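Local coordinates for protein alpha-fucosidase GH29 (Fusarium graminearum, PDB 4PSR) that hydrolyses alpha-L-fucosides as a family GH29 glycoside hydrolase built on a TIM barrel, probably releasing alpha-1,6-linked fucose from the glycans of glycoproteins, at residues A518-T530 and E573-I585. Numbering follows the deposited sequence.
With MAN (alpha-D-mannopyranose), chain C.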
loop_
_atom_site.group_PDB
_atom_site.type_symbol
_atom_site.label_atom_id
_atom_site.label_comp_id
_atom_site.label_asym_id
_atom_site.label_seq_id
_atom_site.Cartn_x
_atom_site.Cartn_y
_atom_site.Cartn_z
ATOM N N ALA A 518 -14.105 -19.472 4.565
ATOM C CA ALA A 518 -15.210 -18.993 3.724
ATOM C C ALA A 518 -14.663 -18.375 2.423
ATOM O O ALA A 518 -13.595 -17.735 2.429
ATOM C CB ALA A 518 -16.041 -17.998 4.470
ATOM N N LEU A 519 -15.371 -18.618 1.326
ATOM C CA LEU A 519 -14.979 -18.141 -0.012
ATOM C C LEU A 519 -16.116 -17.393 -0.692
ATOM O O LEU A 519 -17.238 -17.876 -0.791
ATOM C CB LEU A 519 -14.546 -19.316 -0.892
ATOM C CG LEU A 519 -13.405 -20.188 -0.370
ATOM C CD1 LEU A 519 -13.202 -21.409 -1.275
ATOM C CD2 LEU A 519 -12.104 -19.396 -0.248
ATOM N N ALA A 520 -15.820 -16.194 -1.196
ATOM C CA ALA A 520 -16.762 -15.480 -2.043
ATOM C C ALA A 520 -16.766 -16.085 -3.446
ATOM O O ALA A 520 -16.084 -17.083 -3.696
ATOM C CB ALA A 520 -16.364 -13.999 -2.105
ATOM N N LEU A 521 -17.521 -15.495 -4.379
ATOM C CA LEU A 521 -17.359 -15.829 -5.780
ATOM C C LEU A 521 -15.969 -15.374 -6.210
ATOM O O LEU A 521 -15.548 -14.272 -5.855
ATOM C CB LEU A 521 -18.428 -15.140 -6.629
ATOM C CG LEU A 521 -19.893 -15.393 -6.292
ATOM C CD1 LEU A 521 -20.768 -14.706 -7.347
ATOM C CD2 LEU A 521 -20.192 -16.872 -6.254
ATOM N N GLY A 522 -15.271 -16.210 -6.966
ATOM C CA GLY A 522 -13.939 -15.878 -7.427
ATOM C C GLY A 522 -13.072 -17.099 -7.655
ATOM O O GLY A 522 -13.566 -18.225 -7.735
ATOM N N THR A 523 -11.770 -16.864 -7.743
ATOM C CA THR A 523 -10.789 -17.911 -7.993
ATOM C C THR A 523 -9.765 -17.936 -6.856
ATOM O O THR A 523 -9.263 -16.898 -6.416
ATOM C CB THR A 523 -10.098 -17.720 -9.347
ATOM O OG1 THR A 523 -9.230 -16.579 -9.294
ATOM C CG2 THR A 523 -11.126 -17.535 -10.456
ATOM N N PHE A 524 -9.500 -19.135 -6.333
ATOM C CA PHE A 524 -8.720 -19.300 -5.122
ATOM C C PHE A 524 -7.666 -20.380 -5.339
ATOM O O PHE A 524 -7.993 -21.570 -5.442
ATOM C CB PHE A 524 -9.666 -19.627 -3.964
ATOM C CG PHE A 524 -10.777 -18.632 -3.826
ATOM C CD1 PHE A 524 -10.538 -17.376 -3.280
ATOM C CD2 PHE A 524 -12.046 -18.904 -4.312
ATOM C CE1 PHE A 524 -11.549 -16.429 -3.192
ATOM C CE2 PHE A 524 -13.062 -17.965 -4.226
ATOM C CZ PHE A 524 -12.819 -16.720 -3.659
ATOM N N ASP A 525 -6.404 -19.962 -5.470
ATOM C CA ASP A 525 -5.318 -20.890 -5.768
ATOM C C ASP A 525 -4.699 -21.461 -4.499
ATOM O O ASP A 525 -5.125 -21.148 -3.386
ATOM C CB ASP A 525 -4.275 -20.255 -6.704
ATOM C CG ASP A 525 -3.502 -19.110 -6.098
ATOM O OD1 ASP A 525 -3.702 -18.749 -4.926
ATOM O OD2 ASP A 525 -2.662 -18.524 -6.832
ATOM N N THR A 526 -3.701 -22.324 -4.648
ATOM C CA THR A 526 -3.073 -22.958 -3.486
ATOM C C THR A 526 -2.506 -21.914 -2.531
ATOM O O THR A 526 -2.611 -22.038 -1.322
ATOM C CB THR A 526 -1.935 -23.906 -3.923
ATOM O OG1 THR A 526 -2.490 -25.107 -4.481
ATOM C CG2 THR A 526 -1.024 -24.272 -2.771
ATOM N N VAL A 527 -1.905 -20.858 -3.073
ATOM C CA VAL A 527 -1.351 -19.811 -2.221
ATOM C C VAL A 527 -2.458 -19.135 -1.410
ATOM O O VAL A 527 -2.306 -18.926 -0.207
ATOM C CB VAL A 527 -0.610 -18.767 -3.056
ATOM C CG1 VAL A 527 -0.238 -17.547 -2.237
ATOM C CG2 VAL A 527 0.672 -19.388 -3.656
ATOM N N PHE A 528 -3.584 -18.825 -2.056
ATOM C CA PHE A 528 -4.696 -18.192 -1.359
ATOM C C PHE A 528 -5.158 -19.071 -0.212
ATOM O O PHE A 528 -5.278 -18.611 0.914
ATOM C CB PHE A 528 -5.861 -17.903 -2.320
ATOM C CG PHE A 528 -6.996 -17.144 -1.672
ATOM C CD1 PHE A 528 -7.843 -17.775 -0.768
ATOM C CD2 PHE A 528 -7.248 -15.809 -1.998
ATOM C CE1 PHE A 528 -8.869 -17.072 -0.170
ATOM C CE2 PHE A 528 -8.255 -15.110 -1.394
ATOM C CZ PHE A 528 -9.080 -15.746 -0.492
ATOM N N LEU A 529 -5.446 -20.328 -0.496
ATOM C CA LEU A 529 -6.082 -21.190 0.491
ATOM C C LEU A 529 -5.121 -21.439 1.649
ATOM O O LEU A 529 -5.523 -21.400 2.831
ATOM C CB LEU A 529 -6.558 -22.484 -0.188
ATOM C CG LEU A 529 -7.702 -22.302 -1.189
ATOM C CD1 LEU A 529 -7.765 -23.492 -2.186
ATOM C CD2 LEU A 529 -9.035 -22.054 -0.479
ATOM N N THR A 530 -3.848 -21.640 1.338
ATOM C CA THR A 530 -2.832 -21.842 2.342
ATOM C C THR A 530 -2.752 -20.620 3.249
ATOM O O THR A 530 -2.770 -20.744 4.478
ATOM C CB THR A 530 -1.461 -22.120 1.697
ATOM O OG1 THR A 530 -1.543 -23.325 0.934
ATOM C CG2 THR A 530 -0.369 -22.269 2.746
ATOM N N GLU A 573 -11.921 -35.857 -1.142
ATOM C CA GLU A 573 -10.803 -36.742 -0.830
ATOM C C GLU A 573 -9.548 -35.969 -0.444
ATOM O O GLU A 573 -9.185 -35.006 -1.118
ATOM C CB GLU A 573 -10.499 -37.634 -2.037
ATOM C CG GLU A 573 -9.141 -38.333 -1.983
ATOM C CD GLU A 573 -8.922 -39.276 -3.154
ATOM O OE1 GLU A 573 -9.921 -39.773 -3.717
ATOM O OE2 GLU A 573 -7.750 -39.514 -3.516
ATOM N N ASP A 574 -8.886 -36.407 0.631
ATOM C CA ASP A 574 -7.616 -35.825 1.061
ATOM C C ASP A 574 -6.625 -35.762 -0.095
ATOM O O ASP A 574 -6.487 -36.725 -0.849
ATOM C CB ASP A 574 -7.019 -36.658 2.199
ATOM C CG ASP A 574 -5.746 -36.051 2.767
ATOM O OD1 ASP A 574 -5.843 -35.217 3.695
ATOM O OD2 ASP A 574 -4.647 -36.412 2.294
ATOM N N GLY A 575 -5.946 -34.627 -0.237
ATOM C CA GLY A 575 -4.942 -34.464 -1.275
ATOM C C GLY A 575 -5.452 -34.301 -2.703
ATOM O O GLY A 575 -4.654 -34.305 -3.639
ATOM N N SER A 576 -6.761 -34.150 -2.884
ATOM C CA SER A 576 -7.345 -34.083 -4.230
ATOM C C SER A 576 -7.533 -32.661 -4.776
ATOM O O SER A 576 -7.741 -32.491 -5.975
ATOM C CB SER A 576 -8.698 -34.776 -4.257
ATOM O OG SER A 576 -9.645 -34.095 -3.456
ATOM N N VAL A 577 -7.504 -31.654 -3.908
ATOM C CA VAL A 577 -7.753 -30.274 -4.350
ATOM C C VAL A 577 -6.496 -29.437 -4.283
ATOM O O VAL A 577 -5.785 -29.477 -3.295
ATOM C CB VAL A 577 -8.787 -29.569 -3.466
ATOM C CG1 VAL A 577 -9.058 -28.156 -4.009
ATOM C CG2 VAL A 577 -10.063 -30.356 -3.414
ATOM N N GLY A 578 -6.243 -28.662 -5.335
ATOM C CA GLY A 578 -5.184 -27.661 -5.317
ATOM C C GLY A 578 -5.706 -26.227 -5.433
ATOM O O GLY A 578 -5.047 -25.288 -4.989
ATOM N N SER A 579 -6.863 -26.066 -6.043
ATOM C CA SER A 579 -7.422 -24.739 -6.306
ATOM C C SER A 579 -8.919 -24.847 -6.572
ATOM O O SER A 579 -9.428 -25.927 -6.930
ATOM C CB SER A 579 -6.676 -24.042 -7.465
ATOM O OG SER A 579 -6.603 -24.853 -8.630
ATOM N N ILE A 580 -9.637 -23.742 -6.392
ATOM C CA ILE A 580 -11.100 -23.746 -6.462
ATOM C C ILE A 580 -11.640 -22.498 -7.153
ATOM O O ILE A 580 -11.137 -21.402 -6.905
ATOM C CB ILE A 580 -11.732 -23.816 -5.040
ATOM C CG1 ILE A 580 -11.234 -25.055 -4.275
ATOM C CG2 ILE A 580 -13.270 -23.781 -5.129
ATOM C CD1 ILE A 580 -11.596 -25.062 -2.786
ATOM N N VAL A 581 -12.648 -22.664 -8.007
ATOM C CA VAL A 581 -13.367 -21.548 -8.620
ATOM C C VAL A 581 -14.806 -21.592 -8.147
ATOM O O VAL A 581 -15.497 -22.595 -8.336
ATOM C CB VAL A 581 -13.351 -21.625 -10.161
ATOM C CG1 VAL A 581 -14.145 -20.461 -10.794
ATOM C CG2 VAL A 581 -11.926 -21.635 -10.658
ATOM N N VAL A 582 -15.263 -20.513 -7.530
ATOM C CA VAL A 582 -16.610 -20.444 -6.996
ATOM C C VAL A 582 -17.394 -19.491 -7.907
ATOM O O VAL A 582 -16.966 -18.362 -8.130
ATOM C CB VAL A 582 -16.568 -19.967 -5.552
ATOM C CG1 VAL A 582 -17.957 -19.969 -4.954
ATOM C CG2 VAL A 582 -15.621 -20.869 -4.742
ATOM N N SER A 583 -18.513 -19.969 -8.440
ATOM C CA SER A 583 -19.266 -19.240 -9.466
ATOM C C SER A 583 -20.750 -19.182 -9.122
ATOM O O SER A 583 -21.273 -20.038 -8.400
ATOM C CB SER A 583 -19.090 -19.915 -10.832
ATOM O OG SER A 583 -17.725 -20.177 -11.136
ATOM N N LYS A 584 -21.427 -18.160 -9.632
ATOM C CA LYS A 584 -22.866 -18.089 -9.577
ATOM C C LYS A 584 -23.398 -18.981 -10.659
ATOM O O LYS A 584 -22.874 -19.012 -11.785
ATOM C CB LYS A 584 -23.355 -16.655 -9.817
ATOM C CG LYS A 584 -23.929 -15.992 -8.578
ATOM C CD LYS A 584 -24.369 -14.555 -8.843
ATOM C CE LYS A 584 -25.885 -14.436 -8.902
ATOM N NZ LYS A 584 -26.525 -14.603 -7.564
ATOM N N ILE A 585 -24.411 -19.764 -10.318
ATOM C CA ILE A 585 -25.252 -20.289 -11.349
ATOM C C ILE A 585 -26.160 -19.092 -11.605
ATOM O O ILE A 585 -26.479 -18.843 -12.724
ATOM C CB ILE A 585 -26.045 -21.553 -10.948
ATOM C CG1 ILE A 585 -27.124 -21.201 -9.933
ATOM C CG2 ILE A 585 -25.093 -22.644 -10.432
ATOM C CD1 ILE A 585 -27.887 -22.398 -9.429
ATOM O OXT ILE A 585 -26.552 -18.310 -10.732
HETATM C C1 MAN C . -12.078 -20.131 -17.357
HETATM C C2 MAN C . -13.601 -19.760 -17.220
HETATM C C3 MAN C . -13.845 -18.826 -16.007
HETATM C C4 MAN C . -13.160 -19.361 -14.727
HETATM C C5 MAN C . -11.687 -19.741 -15.029
HETATM C C6 MAN C . -10.987 -20.424 -13.877
HETATM O O2 MAN C . -14.344 -20.898 -16.963
HETATM O O3 MAN C . -15.237 -18.617 -15.765
HETATM O O4 MAN C . -13.188 -18.333 -13.725
HETATM O O5 MAN C . -11.604 -20.654 -16.166
HETATM O O6 MAN C . -9.703 -19.805 -13.715
#
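Phe524 and Ile580 form a hydrogen-bonded antiparallel pair, with Phe524 N 2.9 Å from Ile580 O and Ile580 N giving the return bond to Phe524 O. Two residues along, Gly522 and Val582 repeat the pattern, with Val582 N 2.9 Å from Gly522 O. Glycine suits this place because its backbone angles would drive any CB against the preceding carbonyl and close to the Phe524 ring. On the tightly packed face of this ladder, beta-branched Val582 serves two neighbours: with CG1 anti to the backbone N (chi1 -177°) and turned toward Leu521, CG2 is left to meet the ring edge of Phe524, 3.9 Å from CE2. Leu519 CD2 lies over the ring centre, and Leu529 CD1 meets Ile580 CD1 at 4.2 Å, the two side chains crossing at about a right angle.

Mannose of an attached glycan overlies the other face, where Thr523 and Val581 lie side by side; buried Val581 brings CG2 3.6 Å from its C6, while Thr523 is exposed. The loose side is the exposed end, where Leu521 CD1 merely rests on the aliphatic part of Lys584.

Where the strand turns into helix 526-532, the short carboxylate of Asp525 caps the helix through OD1, which accepts from Phe528 N, while OD2 forms a salt bridge with Arg557. Thr526 OG1 donates to Gly578 O at 2.6 Å, beside the classic bulge that Gly578 and Ser579 make opposite Phe553. Strand 522-524 is an outermost strand of a four-stranded antiparallel sheet, in which strand 579-584 lies between it and strand 548-553; the helix's first residues, 526-530, run nearly perpendicular to strand 579-584.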